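Local structure of plasmodesmata-located protein 8 (Arabidopsis thaliana, 6GRF) at residues Arg142-Leu154 and Cys179-Lys191. The protein probably modulates cell-to-cell trafficking through plasmodesmata, as a membrane protein with a tandem DUF26 ectodomain. Residues are numbered along the deposited sequence; the frame is centred on the assembly and turned at random.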
loop_
_atom_site.group_PDB
_atom_site.type_symbol
_atom_site.label_atom_id
_atom_site.label_comp_id
_atom_site.label_asym_id
_atom_site.label_seq_id
_atom_site.Cartn_x
_atom_site.Cartn_y
_atom_site.Cartn_z
ATOM N N ARG A 142 -5.988 21.532 5.482
ATOM C CA ARG A 142 -5.743 20.117 5.626
ATOM C C ARG A 142 -7.082 19.373 5.642
ATOM O O ARG A 142 -7.238 18.399 4.934
ATOM C CB ARG A 142 -4.940 19.835 6.898
ATOM C CG ARG A 142 -4.519 18.378 7.046
ATOM C CD ARG A 142 -4.981 17.813 8.374
ATOM N NE ARG A 142 -3.965 17.945 9.391
ATOM C CZ ARG A 142 -4.131 17.697 10.681
ATOM N NH1 ARG A 142 -5.235 18.055 11.313
ATOM N NH2 ARG A 142 -3.160 17.082 11.329
ATOM N N ASP A 143 -8.026 19.838 6.468
ATOM C CA ASP A 143 -9.361 19.269 6.538
ATOM C C ASP A 143 -10.001 19.209 5.145
ATOM O O ASP A 143 -10.553 18.176 4.785
ATOM C CB ASP A 143 -10.264 20.020 7.514
ATOM C CG ASP A 143 -10.096 19.561 8.953
ATOM O OD1 ASP A 143 -9.328 18.589 9.174
ATOM O OD2 ASP A 143 -10.717 20.186 9.850
ATOM N N ASP A 144 -9.930 20.298 4.369
ATOM C CA ASP A 144 -10.518 20.300 3.020
ATOM C C ASP A 144 -9.830 19.249 2.127
ATOM O O ASP A 144 -10.482 18.569 1.349
ATOM C CB ASP A 144 -10.437 21.671 2.348
ATOM C CG ASP A 144 -11.162 22.778 3.090
ATOM O OD1 ASP A 144 -12.191 22.499 3.731
ATOM O OD2 ASP A 144 -10.694 23.922 3.003
ATOM N N VAL A 145 -8.507 19.139 2.228
ATOM C CA VAL A 145 -7.737 18.209 1.410
ATOM C C VAL A 145 -8.119 16.761 1.768
ATOM O O VAL A 145 -8.408 15.968 0.878
ATOM C CB VAL A 145 -6.229 18.477 1.564
ATOM C CG1 VAL A 145 -5.374 17.284 1.186
ATOM C CG2 VAL A 145 -5.823 19.695 0.759
ATOM N N LEU A 146 -8.138 16.448 3.066
ATOM C CA LEU A 146 -8.412 15.099 3.559
ATOM C C LEU A 146 -9.856 14.714 3.241
ATOM O O LEU A 146 -10.133 13.559 2.936
ATOM C CB LEU A 146 -8.136 15.027 5.064
ATOM C CG LEU A 146 -6.665 15.088 5.471
ATOM C CD1 LEU A 146 -6.523 14.898 6.966
ATOM C CD2 LEU A 146 -5.833 14.054 4.730
ATOM N N SER A 147 -10.762 15.693 3.278
ATOM C CA SER A 147 -12.149 15.445 2.948
ATOM C C SER A 147 -12.296 15.060 1.465
ATOM O O SER A 147 -13.114 14.206 1.103
ATOM C CB SER A 147 -13.005 16.622 3.291
ATOM O OG SER A 147 -14.286 16.452 2.713
ATOM N N ASP A 148 -11.512 15.707 0.603
ATOM C CA ASP A 148 -11.540 15.438 -0.821
ATOM C C ASP A 148 -10.940 14.046 -1.115
ATOM O O ASP A 148 -11.480 13.325 -1.939
ATOM C CB ASP A 148 -10.810 16.541 -1.583
ATOM C CG ASP A 148 -10.892 16.398 -3.090
ATOM O OD1 ASP A 148 -11.910 15.875 -3.587
ATOM O OD2 ASP A 148 -9.921 16.775 -3.748
ATOM N N LEU A 149 -9.835 13.697 -0.444
ATOM C CA LEU A 149 -9.154 12.389 -0.587
ATOM C C LEU A 149 -10.137 11.248 -0.278
ATOM O O LEU A 149 -10.189 10.250 -1.014
ATOM C CB LEU A 149 -7.935 12.310 0.344
ATOM C CG LEU A 149 -6.747 13.221 0.026
ATOM C CD1 LEU A 149 -5.555 12.883 0.913
ATOM C CD2 LEU A 149 -6.327 13.167 -1.431
ATOM N N GLU A 150 -10.897 11.419 0.810
ATOM C CA GLU A 150 -11.901 10.474 1.317
ATOM C C GLU A 150 -13.013 10.193 0.299
ATOM O O GLU A 150 -13.789 9.285 0.520
ATOM C CB GLU A 150 -12.637 11.080 2.508
ATOM C CG GLU A 150 -12.100 10.705 3.862
ATOM C CD GLU A 150 -12.930 11.328 4.974
ATOM O OE1 GLU A 150 -13.594 12.341 4.698
ATOM O OE2 GLU A 150 -12.924 10.802 6.107
ATOM N N SER A 151 -13.134 11.041 -0.735
ATOM C CA SER A 151 -14.194 10.973 -1.753
ATOM C C SER A 151 -13.856 9.902 -2.797
ATOM O O SER A 151 -14.724 9.455 -3.548
ATOM C CB SER A 151 -14.479 12.345 -2.401
ATOM O OG SER A 151 -13.437 12.827 -3.278
ATOM N N THR A 152 -12.591 9.489 -2.826
ATOM C CA THR A 152 -12.094 8.534 -3.780
ATOM C C THR A 152 -12.887 7.221 -3.668
ATOM O O THR A 152 -13.201 6.771 -2.558
ATOM C CB THR A 152 -10.596 8.360 -3.547
ATOM O OG1 THR A 152 -10.094 9.697 -3.573
ATOM C CG2 THR A 152 -9.919 7.464 -4.560
ATOM N N GLN A 153 -13.235 6.659 -4.834
ATOM C CA GLN A 153 -13.960 5.372 -4.961
ATOM C C GLN A 153 -13.085 4.331 -5.678
ATOM O O GLN A 153 -13.122 3.148 -5.345
ATOM C CB GLN A 153 -15.277 5.591 -5.704
ATOM C CG GLN A 153 -16.324 6.315 -4.875
ATOM C CD GLN A 153 -17.594 6.606 -5.637
ATOM O OE1 GLN A 153 -17.864 6.056 -6.698
ATOM N NE2 GLN A 153 -18.396 7.495 -5.096
ATOM N N LEU A 154 -12.316 4.780 -6.672
ATOM C CA LEU A 154 -11.395 3.958 -7.467
ATOM C C LEU A 154 -10.070 4.704 -7.597
ATOM O O LEU A 154 -10.057 5.914 -7.764
ATOM C CB LEU A 154 -11.941 3.748 -8.881
ATOM C CG LEU A 154 -13.311 3.101 -8.999
ATOM C CD1 LEU A 154 -13.924 3.403 -10.357
ATOM C CD2 LEU A 154 -13.212 1.604 -8.764
ATOM N N CYS A 179 -13.467 0.991 -0.648
ATOM C CA CYS A 179 -12.425 1.992 -0.837
ATOM C C CYS A 179 -12.755 3.255 -0.024
ATOM O O CYS A 179 -11.902 3.738 0.717
ATOM C CB CYS A 179 -12.232 2.315 -2.314
ATOM S SG CYS A 179 -11.135 3.726 -2.608
ATOM N N THR A 180 -14.006 3.731 -0.114
ATOM C CA THR A 180 -14.467 4.923 0.637
ATOM C C THR A 180 -14.250 4.715 2.146
ATOM O O THR A 180 -13.717 5.581 2.819
ATOM C CB THR A 180 -15.933 5.259 0.318
ATOM O OG1 THR A 180 -16.015 5.510 -1.082
ATOM C CG2 THR A 180 -16.475 6.461 1.064
ATOM N N ALA A 181 -14.670 3.550 2.662
ATOM C CA ALA A 181 -14.565 3.204 4.090
ATOM C C ALA A 181 -13.093 3.097 4.511
ATOM O O ALA A 181 -12.729 3.532 5.602
ATOM C CB ALA A 181 -15.316 1.916 4.359
ATOM N N CYS A 182 -12.249 2.520 3.646
ATOM C CA CYS A 182 -10.846 2.361 3.944
ATOM C C CYS A 182 -10.190 3.746 4.077
ATOM O O CYS A 182 -9.456 4.003 5.028
ATOM C CB CYS A 182 -10.161 1.514 2.876
ATOM S SG CYS A 182 -8.474 0.996 3.300
ATOM N N LEU A 183 -10.458 4.632 3.113
ATOM C CA LEU A 183 -9.851 5.976 3.114
ATOM C C LEU A 183 -10.416 6.804 4.271
ATOM O O LEU A 183 -9.677 7.553 4.887
ATOM C CB LEU A 183 -10.080 6.660 1.763
ATOM C CG LEU A 183 -9.242 6.086 0.626
ATOM C CD1 LEU A 183 -9.581 6.744 -0.694
ATOM C CD2 LEU A 183 -7.767 6.223 0.931
ATOM N N ALA A 184 -11.702 6.624 4.584
ATOM C CA ALA A 184 -12.321 7.284 5.744
ATOM C C ALA A 184 -11.532 6.937 7.011
ATOM O O ALA A 184 -11.219 7.808 7.795
ATOM C CB ALA A 184 -13.779 6.904 5.885
ATOM N N GLU A 185 -11.177 5.660 7.175
ATOM C CA GLU A 185 -10.388 5.237 8.317
ATOM C C GLU A 185 -8.974 5.841 8.259
ATOM O O GLU A 185 -8.430 6.185 9.285
ATOM C CB GLU A 185 -10.349 3.705 8.392
ATOM C CG GLU A 185 -9.558 3.163 9.577
ATOM C CD GLU A 185 -10.214 3.360 10.931
ATOM O OE1 GLU A 185 -11.365 3.844 10.964
ATOM O OE2 GLU A 185 -9.573 3.017 11.954
ATOM N N SER A 186 -8.361 5.907 7.073
ATOM C CA SER A 186 -7.018 6.500 6.903
ATOM C C SER A 186 -6.972 7.933 7.439
ATOM O O SER A 186 -6.059 8.315 8.147
ATOM C CB SER A 186 -6.612 6.535 5.467
ATOM O OG SER A 186 -5.844 5.402 5.152
ATOM N N VAL A 187 -7.960 8.714 7.020
ATOM C CA VAL A 187 -8.023 10.129 7.293
ATOM C C VAL A 187 -8.254 10.321 8.791
ATOM O O VAL A 187 -7.603 11.170 9.422
ATOM C CB VAL A 187 -9.108 10.787 6.419
ATOM C CG1 VAL A 187 -9.632 12.098 6.993
ATOM C CG2 VAL A 187 -8.587 10.966 5.001
ATOM N N GLY A 188 -9.175 9.528 9.347
ATOM C CA GLY A 188 -9.391 9.496 10.783
ATOM C C GLY A 188 -8.078 9.302 11.520
ATOM O O GLY A 188 -7.803 9.964 12.509
ATOM N N LYS A 189 -7.253 8.387 11.004
ATOM C CA LYS A 189 -5.998 8.028 11.628
ATOM C C LYS A 189 -4.989 9.171 11.496
ATOM O O LYS A 189 -4.233 9.416 12.421
ATOM C CB LYS A 189 -5.416 6.767 10.990
ATOM C CG LYS A 189 -6.145 5.480 11.326
ATOM C CD LYS A 189 -6.033 5.096 12.770
ATOM C CE LYS A 189 -6.357 3.638 13.002
ATOM N NZ LYS A 189 -6.398 3.347 14.454
ATOM N N LEU A 190 -4.951 9.811 10.323
ATOM C CA LEU A 190 -4.056 10.930 10.083
ATOM C C LEU A 190 -4.374 12.006 11.127
ATOM O O LEU A 190 -3.476 12.513 11.777
ATOM C CB LEU A 190 -4.193 11.455 8.644
ATOM C CG LEU A 190 -3.407 10.689 7.577
ATOM C CD1 LEU A 190 -3.879 11.030 6.172
ATOM C CD2 LEU A 190 -1.915 10.933 7.698
ATOM N N LYS A 191 -5.666 12.261 11.340
ATOM C CA LYS A 191 -6.102 13.303 12.258
ATOM C C LYS A 191 -5.747 12.912 13.696
ATOM O O LYS A 191 -5.307 13.745 14.460
ATOM C CB LYS A 191 -7.603 13.565 12.123
ATOM C CG LYS A 191 -8.036 14.278 10.848
ATOM C CD LYS A 191 -9.517 14.121 10.586
ATOM C CE LYS A 191 -9.938 14.523 9.189
ATOM N NZ LYS A 191 -10.122 15.990 9.069
HETATM O O HOH W 1 -11.539 16.422 6.917
HETATM O O HOH W 2 -12.563 9.917 8.493
#
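Leu146 and Val187 lie alongside each other, pointing opposite ways, where the two helices of the second DUF26 (Gnk2-homologous) domain pack together. The helices run nearly antiparallel, at 159°, and lie on one face of a five-stranded antiparallel sheet. CB of Leu146 meets CG1 of Val187 at 3.8 Å. The CD2 branch of Leu146 touches CD1 of Leu190; the Leu190 side chain also rests on Ala200, Val202 and Ala209 of the sheet. CD1 of Leu146 meets CE of Lys191. Beyond that point the lysine bends at its last torsion (chi4 -82°). Its NZ comes to 2.7 Å from OD1 of Asp143 in a salt bridge, the aspartate side chain standing roughly perpendicular to the lysine chain. A water also accepts from this NZ and donates to the backbone O of Asp143, giving lysine and aspartate a second link.

Glu150 stretches out beyond CG and lies squarely across Val187. Its CG lies 3.7 Å from CG2 of Val187, and OE2 passes CG1. A second water donates to this OE2 and to Ala184 O, tying the carboxylate to the facing helix. Thr152 closes a type I beta turn that starts at Leu149, and its side chain meets Leu183 at a slant. The packing is tight there, with Thr152 CB 3.4 Å from Leu183 CD1. At this end Cys179, disulfide-linked to Cys170 of strand 164-170, places its CB and SG against Gln153 O. Thr152 OG1 donates to Leu149 O at 2.6 Å, from the same face of the carbonyl plane as Thr152 N.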